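Local coordinates for protein beta-L-arabinobiosidase (Bacteroides thetaiotaomicron, PDB 5MQR) that probably hydrolyses beta-L-arabinose-containing glycans of plant pectin in a gut bacterium, and may act as an exo-alpha-sialidase, at residues T39-Q44 with F330-A335; S307-W312 with V324-E329. All blocks are in the same frame, centred on the assembly; numbering follows the deposited sequence.

Contact 1 (T39-Q44 with F330-A335). With NA (sodium ion), chain I.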
loop_
_atom_site.group_PDB
_atom_site.type_symbol
_atom_site.label_atom_id
_atom_site.label_comp_id
_atom_site.label_asym_id
_atom_site.label_seq_id
_atom_site.Cartn_x
_atom_site.Cartn_y
_atom_site.Cartn_z
ATOM N N THR A 39 3.721 -9.170 27.864
ATOM C CA THR A 39 2.523 -9.225 28.703
ATOM C C THR A 39 1.243 -9.595 27.905
ATOM O O THR A 39 0.296 -10.112 28.474
ATOM C CB THR A 39 2.363 -7.888 29.485
ATOM O OG1 THR A 39 3.370 -7.834 30.496
ATOM C CG2 THR A 39 1.022 -7.772 30.189
ATOM N N TYR A 40 1.224 -9.320 26.601
ATOM C CA TYR A 40 0.186 -9.844 25.723
ATOM C C TYR A 40 0.712 -11.012 24.897
ATOM O O TYR A 40 1.855 -10.991 24.415
ATOM C CB TYR A 40 -0.285 -8.764 24.764
ATOM C CG TYR A 40 -1.179 -7.681 25.342
ATOM C CD1 TYR A 40 -0.701 -6.760 26.287
ATOM C CD2 TYR A 40 -2.483 -7.518 24.862
ATOM C CE1 TYR A 40 -1.513 -5.735 26.774
ATOM C CE2 TYR A 40 -3.307 -6.503 25.331
ATOM C CZ TYR A 40 -2.829 -5.614 26.282
ATOM O OH TYR A 40 -3.689 -4.622 26.713
ATOM N N HIS A 41 -0.166 -11.992 24.658
ATOM C CA HIS A 41 0.160 -13.139 23.816
ATOM C C HIS A 41 0.413 -12.764 22.376
ATOM O O HIS A 41 1.221 -13.424 21.713
ATOM C CB HIS A 41 -0.942 -14.200 23.851
ATOM C CG HIS A 41 -1.083 -14.888 25.175
ATOM N ND1 HIS A 41 -2.159 -15.682 25.472
ATOM C CD2 HIS A 41 -0.309 -14.876 26.286
ATOM C CE1 HIS A 41 -2.036 -16.153 26.695
ATOM N NE2 HIS A 41 -0.916 -15.690 27.208
ATOM N N ASP A 42 -0.268 -11.717 21.897
ATOM C CA ASP A 42 -0.021 -11.192 20.544
ATOM C C ASP A 42 1.019 -10.075 20.520
ATOM O O ASP A 42 1.259 -9.492 19.479
ATOM C CB ASP A 42 -1.339 -10.778 19.822
ATOM C CG ASP A 42 -2.027 -9.539 20.429
ATOM O OD1 ASP A 42 -1.508 -8.909 21.371
ATOM O OD2 ASP A 42 -3.132 -9.200 19.962
ATOM N N GLY A 43 1.655 -9.787 21.656
ATOM C CA GLY A 43 2.629 -8.679 21.766
ATOM C C GLY A 43 2.118 -7.242 21.588
ATOM O O GLY A 43 2.916 -6.312 21.542
ATOM N N GLN A 44 0.798 -7.072 21.510
ATOM C CA GLN A 44 0.157 -5.864 21.017
ATOM C C GLN A 44 0.553 -5.539 19.584
ATOM O O GLN A 44 0.450 -4.406 19.192
ATOM C CB GLN A 44 0.402 -4.652 21.925
ATOM C CG GLN A 44 -0.058 -4.870 23.339
ATOM C CD GLN A 44 0.015 -3.594 24.167
ATOM O OE1 GLN A 44 0.986 -3.363 24.869
ATOM N NE2 GLN A 44 -1.021 -2.765 24.088
ATOM N N PHE A 330 10.430 -14.700 25.374
ATOM C CA PHE A 330 9.419 -15.742 25.519
ATOM C C PHE A 330 9.068 -16.199 24.116
ATOM O O PHE A 330 9.284 -15.454 23.145
ATOM C CB PHE A 330 8.189 -15.182 26.222
ATOM C CG PHE A 330 8.486 -14.606 27.581
ATOM C CD1 PHE A 330 8.933 -13.296 27.715
ATOM C CD2 PHE A 330 8.325 -15.374 28.721
ATOM C CE1 PHE A 330 9.208 -12.759 28.958
ATOM C CE2 PHE A 330 8.618 -14.855 29.979
ATOM C CZ PHE A 330 9.063 -13.537 30.098
ATOM N N ARG A 331 8.526 -17.404 23.984
ATOM C CA ARG A 331 8.197 -17.914 22.661
ATOM C C ARG A 331 6.817 -17.488 22.203
ATOM O O ARG A 331 6.026 -18.300 21.770
ATOM C CB ARG A 331 8.416 -19.428 22.603
ATOM C CG ARG A 331 9.825 -19.782 23.022
ATOM C CD ARG A 331 10.155 -21.235 22.774
ATOM N NE ARG A 331 11.513 -21.545 23.217
ATOM C CZ ARG A 331 12.281 -22.534 22.751
ATOM N NH1 ARG A 331 11.847 -23.382 21.819
ATOM N NH2 ARG A 331 13.517 -22.676 23.229
ATOM N N TRP A 332 6.554 -16.188 22.243
ATOM C CA TRP A 332 5.333 -15.612 21.679
ATOM C C TRP A 332 5.475 -14.094 21.521
ATOM O O TRP A 332 6.303 -13.511 22.175
ATOM C CB TRP A 332 4.147 -15.896 22.591
ATOM C CG TRP A 332 4.154 -15.187 23.930
ATOM C CD1 TRP A 332 3.793 -13.893 24.178
ATOM C CD2 TRP A 332 4.488 -15.754 25.197
ATOM N NE1 TRP A 332 3.872 -13.619 25.530
ATOM C CE2 TRP A 332 4.315 -14.740 26.175
ATOM C CE3 TRP A 332 4.913 -17.021 25.610
ATOM C CZ2 TRP A 332 4.566 -14.958 27.542
ATOM C CZ3 TRP A 332 5.151 -17.242 26.986
ATOM C CH2 TRP A 332 4.970 -16.220 27.926
ATOM N N PRO A 333 4.708 -13.456 20.649
ATOM C CA PRO A 333 3.997 -14.103 19.541
ATOM C C PRO A 333 4.969 -14.552 18.463
ATOM O O PRO A 333 6.182 -14.464 18.638
ATOM C CB PRO A 333 3.130 -12.977 18.999
ATOM C CG PRO A 333 3.999 -11.760 19.213
ATOM C CD PRO A 333 4.794 -11.998 20.463
ATOM N N LEU A 334 4.427 -15.048 17.368
ATOM C CA LEU A 334 5.224 -15.265 16.175
ATOM C C LEU A 334 4.940 -14.035 15.313
ATOM O O LEU A 334 3.768 -13.705 15.071
ATOM C CB LEU A 334 4.815 -16.539 15.457
ATOM C CG LEU A 334 5.772 -17.042 14.372
ATOM C CD1 LEU A 334 7.084 -17.486 15.002
ATOM C CD2 LEU A 334 5.147 -18.203 13.624
ATOM N N ALA A 335 6.002 -13.352 14.902
ATOM C CA ALA A 335 5.908 -12.062 14.231
ATOM C C ALA A 335 6.655 -12.089 12.903
ATOM O O ALA A 335 7.418 -13.013 12.619
ATOM C CB ALA A 335 6.494 -10.988 15.138
HETATM NA NA NA I . 0.670 -2.286 17.815
HETATM O O HOH W 1 2.649 -2.215 18.992
HETATM O O HOH W 2 0.937 -3.048 15.885
HETATM O O HOH W 3 1.364 0.103 17.382
#
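Trp332 lays its indole against the imidazole of His41, whose edge points at the face of the five-membered ring. This is a T-shaped (edge-to-face) pair, with centroids of the His41 and Trp332 five-membered rings 5.6 Å apart and planes turned by 73°. The nearest side-chain atoms are His41 CD2 and Trp332 NE1, at 4.4 Å. With chi1 at 68°, Trp332 holds CG between its backbone N and carbonyl carbon, and from there the pyrrole side lies along the backbone of Tyr40 and His41. Phe330 CB sits on the face opposite His41, so the indole is sandwiched. Its NE1 is hydrogen-bonded to Pro38 O, and His41 NE2 to Pro578 O; these two ring nitrogens thus have partners outside the pair.

The cis-proline that follows, Pro333, packs on the turn itself. Its CB comes within 3.3 Å of His41 O, while its CG lies 3.6 Å from Asp42 O. Opposite that ring Gly43 adopts a positive phi of 65°, and a side chain there would meet Pro333 CG at very close range. The loop 39-44 keeps its shape by its own bonds: Gly43 N donates to Tyr40 O over 3.0 Å, closing a type I beta turn. Asp42 OD1 receives Gln44 N at 3.0 Å from above the carboxylate plane, and Asp42 OD2 is hydrogen-bonded to Ser496.

Gln44 folds CG over the centre of the Tyr40 ring, and its backbone carbonyl oxygen, Gln44 O, binds the sodium ion at 2.5 Å. Three waters, Glu494 O and Asn495 OD1 complete the observed coordination. A type I turn running into an Asx turn, packed on a cis-proline, therefore presents a backbone ligand to a sodium site between this N-terminal loop and the turn joining strands 487-492 and 498-504.

Contact 2 (S307-W312 with V324-E329)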
loop_
_atom_site.group_PDB
_atom_site.type_symbol
_atom_site.label_atom_id
_atom_site.label_comp_id
_atom_site.label_asym_id
_atom_site.label_seq_id
_atom_site.Cartn_x
_atom_site.Cartn_y
_atom_site.Cartn_z
ATOM N N SER A 307 15.490 -14.711 20.631
ATOM C CA SER A 307 16.168 -15.507 21.630
ATOM C C SER A 307 16.432 -16.886 21.028
ATOM O O SER A 307 17.101 -16.980 20.006
ATOM C CB SER A 307 15.320 -15.511 22.912
ATOM O OG SER A 307 15.860 -16.366 23.888
ATOM N N ASN A 308 15.821 -17.919 21.597
ATOM C CA ASN A 308 16.247 -19.276 21.443
ATOM C C ASN A 308 15.370 -20.122 20.531
ATOM O O ASN A 308 15.657 -21.287 20.327
ATOM C CB ASN A 308 16.229 -19.918 22.833
ATOM C CG ASN A 308 17.433 -20.772 23.057
ATOM O OD1 ASN A 308 18.553 -20.301 22.875
ATOM N ND2 ASN A 308 17.229 -22.039 23.424
ATOM N N ALA A 309 14.295 -19.558 20.003
ATOM C CA ALA A 309 13.271 -20.353 19.339
ATOM C C ALA A 309 13.314 -20.295 17.790
ATOM O O ALA A 309 12.284 -20.540 17.142
ATOM C CB ALA A 309 11.908 -19.931 19.866
ATOM N N LYS A 310 14.507 -20.020 17.239
ATOM C CA LYS A 310 14.786 -19.816 15.791
ATOM C C LYS A 310 14.222 -18.524 15.159
ATOM O O LYS A 310 13.180 -17.997 15.557
ATOM C CB LYS A 310 14.308 -20.971 14.903
ATOM C CG LYS A 310 14.856 -22.344 15.198
ATOM C CD LYS A 310 14.332 -23.340 14.165
ATOM C CE LYS A 310 14.881 -24.744 14.419
ATOM N NZ LYS A 310 14.436 -25.750 13.414
ATOM N N ILE A 311 14.926 -18.064 14.132
ATOM C CA ILE A 311 14.457 -17.001 13.258
ATOM C C ILE A 311 14.595 -17.516 11.813
ATOM O O ILE A 311 15.586 -18.171 11.454
ATOM C CB ILE A 311 15.232 -15.694 13.502
ATOM C CG1 ILE A 311 14.867 -14.633 12.443
ATOM C CG2 ILE A 311 16.737 -15.932 13.514
ATOM C CD1 ILE A 311 15.212 -13.199 12.849
ATOM N N TRP A 312 13.568 -17.274 11.016
ATOM C CA TRP A 312 13.544 -17.678 9.637
ATOM C C TRP A 312 13.542 -16.445 8.772
ATOM O O TRP A 312 12.702 -15.574 8.950
ATOM C CB TRP A 312 12.264 -18.435 9.347
ATOM C CG TRP A 312 12.072 -18.701 7.898
ATOM C CD1 TRP A 312 11.195 -18.086 7.065
ATOM C CD2 TRP A 312 12.817 -19.614 7.101
ATOM N NE1 TRP A 312 11.316 -18.582 5.807
ATOM C CE2 TRP A 312 12.310 -19.524 5.792
ATOM C CE3 TRP A 312 13.855 -20.520 7.369
ATOM C CZ2 TRP A 312 12.811 -20.311 4.732
ATOM C CZ3 TRP A 312 14.345 -21.301 6.329
ATOM C CH2 TRP A 312 13.811 -21.201 5.024
ATOM N N VAL A 324 10.650 -14.156 10.052
ATOM C CA VAL A 324 9.575 -14.628 10.927
ATOM C C VAL A 324 10.231 -15.228 12.156
ATOM O O VAL A 324 11.170 -16.008 12.048
ATOM C CB VAL A 324 8.671 -15.647 10.205
ATOM C CG1 VAL A 324 7.560 -16.151 11.114
ATOM C CG2 VAL A 324 8.063 -14.981 8.967
ATOM N N TYR A 325 9.771 -14.804 13.324
ATOM C CA TYR A 325 10.457 -15.082 14.577
ATOM C C TYR A 325 9.620 -14.681 15.770
ATOM O O TYR A 325 8.661 -13.939 15.631
ATOM C CB TYR A 325 11.801 -14.349 14.652
ATOM C CG TYR A 325 11.771 -12.824 14.551
ATOM C CD1 TYR A 325 11.471 -12.180 13.349
ATOM C CD2 TYR A 325 12.085 -12.025 15.640
ATOM C CE1 TYR A 325 11.477 -10.783 13.241
ATOM C CE2 TYR A 325 12.086 -10.632 15.542
ATOM C CZ TYR A 325 11.784 -10.018 14.338
ATOM O OH TYR A 325 11.760 -8.666 14.246
ATOM N N ASN A 326 10.021 -15.169 16.941
ATOM C CA ASN A 326 9.513 -14.680 18.229
ATOM C C ASN A 326 10.324 -13.422 18.571
ATOM O O ASN A 326 11.507 -13.542 18.825
ATOM C CB ASN A 326 9.663 -15.733 19.341
ATOM C CG ASN A 326 8.951 -17.051 19.008
ATOM O OD1 ASN A 326 9.598 -18.067 18.650
ATOM N ND2 ASN A 326 7.617 -17.046 19.122
ATOM N N PRO A 327 9.682 -12.230 18.582
ATOM C CA PRO A 327 10.337 -10.954 18.853
ATOM C C PRO A 327 10.465 -10.721 20.367
ATOM O O PRO A 327 10.039 -9.693 20.901
ATOM C CB PRO A 327 9.385 -9.954 18.188
ATOM C CG PRO A 327 8.045 -10.542 18.478
ATOM C CD PRO A 327 8.226 -12.029 18.386
ATOM N N SER A 328 11.046 -11.693 21.060
ATOM C CA SER A 328 10.851 -11.802 22.484
ATOM C C SER A 328 11.774 -12.824 23.094
ATOM O O SER A 328 12.298 -13.700 22.391
ATOM C CB SER A 328 9.391 -12.196 22.758
ATOM O OG SER A 328 9.139 -12.258 24.155
ATOM N N GLU A 329 11.970 -12.697 24.406
ATOM C CA GLU A 329 12.671 -13.725 25.201
ATOM C C GLU A 329 11.726 -14.891 25.597
ATOM O O GLU A 329 12.177 -15.927 26.071
ATOM C CB GLU A 329 13.337 -13.108 26.433
ATOM C CG GLU A 329 14.507 -12.185 26.079
ATOM C CD GLU A 329 15.694 -12.926 25.451
ATOM O OE1 GLU A 329 16.015 -14.040 25.929
ATOM O OE2 GLU A 329 16.290 -12.421 24.462
HETATM O O HOH W 4 11.955 -17.224 17.632
#
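Val324 pairs with Trp312 in an antiparallel hydrogen-bonded pair, its carbonyl O accepting from Trp312 N at 2.9 Å and its own N giving back to Trp312 O at 2.7 Å. The first of these bonds is almost straight, at 175°.

At Tyr325 the side chains take over. Its CG lies between backbone N and carbonyl carbon (chi1 59°), which sets the ring beside Ile311, the two pointing the same way. Ile311 CD1 then hangs over the ring face in a CH-pi contact, 4.2 Å from the Tyr325 centroid, while the phenol OH is hydrogen-bonded to Ser337.

Asn326 begins the departure from the strand. Water 4 bridges the two backbones: it donates to Lys310 O, accepts from Asn326 N at 2.9 Å and donates to Asn326 OD1 at 2.7 Å. The same OD1 faces the methyl of Ala309, with Ala309 CB 3.2 Å away, and Asn326 ND2 is hydrogen-bonded to the carbonyls of Pro333 and Pro369. Past the inverse gamma turn at Pro327, the carbonyl O of Ser328 packs 3.6 Å from Ser307 CB.

Glu329 ends the walk, its chain bent at chi2 so that the carboxylate swings back to the other segment. Ser307 OG donates to Glu329 OE1 at 3.1 Å, coming from well above the carboxylate plane. With an alanine here in place of Ser307 the hydroxyl is gone, which would probably leave Glu329 OE1 without this donor and the bent chain freer to turn.

The pairing belongs to the hairpin of strands 311-315 and 321-325, within a four-stranded antiparallel sheet. Strand 311-315 is outermost, and on the other flank strand 334-339 pairs with 321-325, Leu334 packing on Val324.

Overall arrangement
From the N terminus, the loop 39-44 comes first, just ahead of strand 52-57. Contact 1 joins it to 330-335, closing a loop of 285 intervening residues that holds three complete four-stranded sheets and the first two strands of a fourth. Contact 2 is nested within that loop and encloses 11 residues, the outer part of a local hairpin. The two meet directly: Ala335 N bonds to Tyr325 O, since strands 321-325 and 334-339 are neighbours in one sheet. Contact 2 thus builds the start of a sheet, and contact 1 ties the loop leading into its third strand to the N-terminal loop. Farther on, strand 52-57 pairs with 397-403, consistent with closure of a beta propeller.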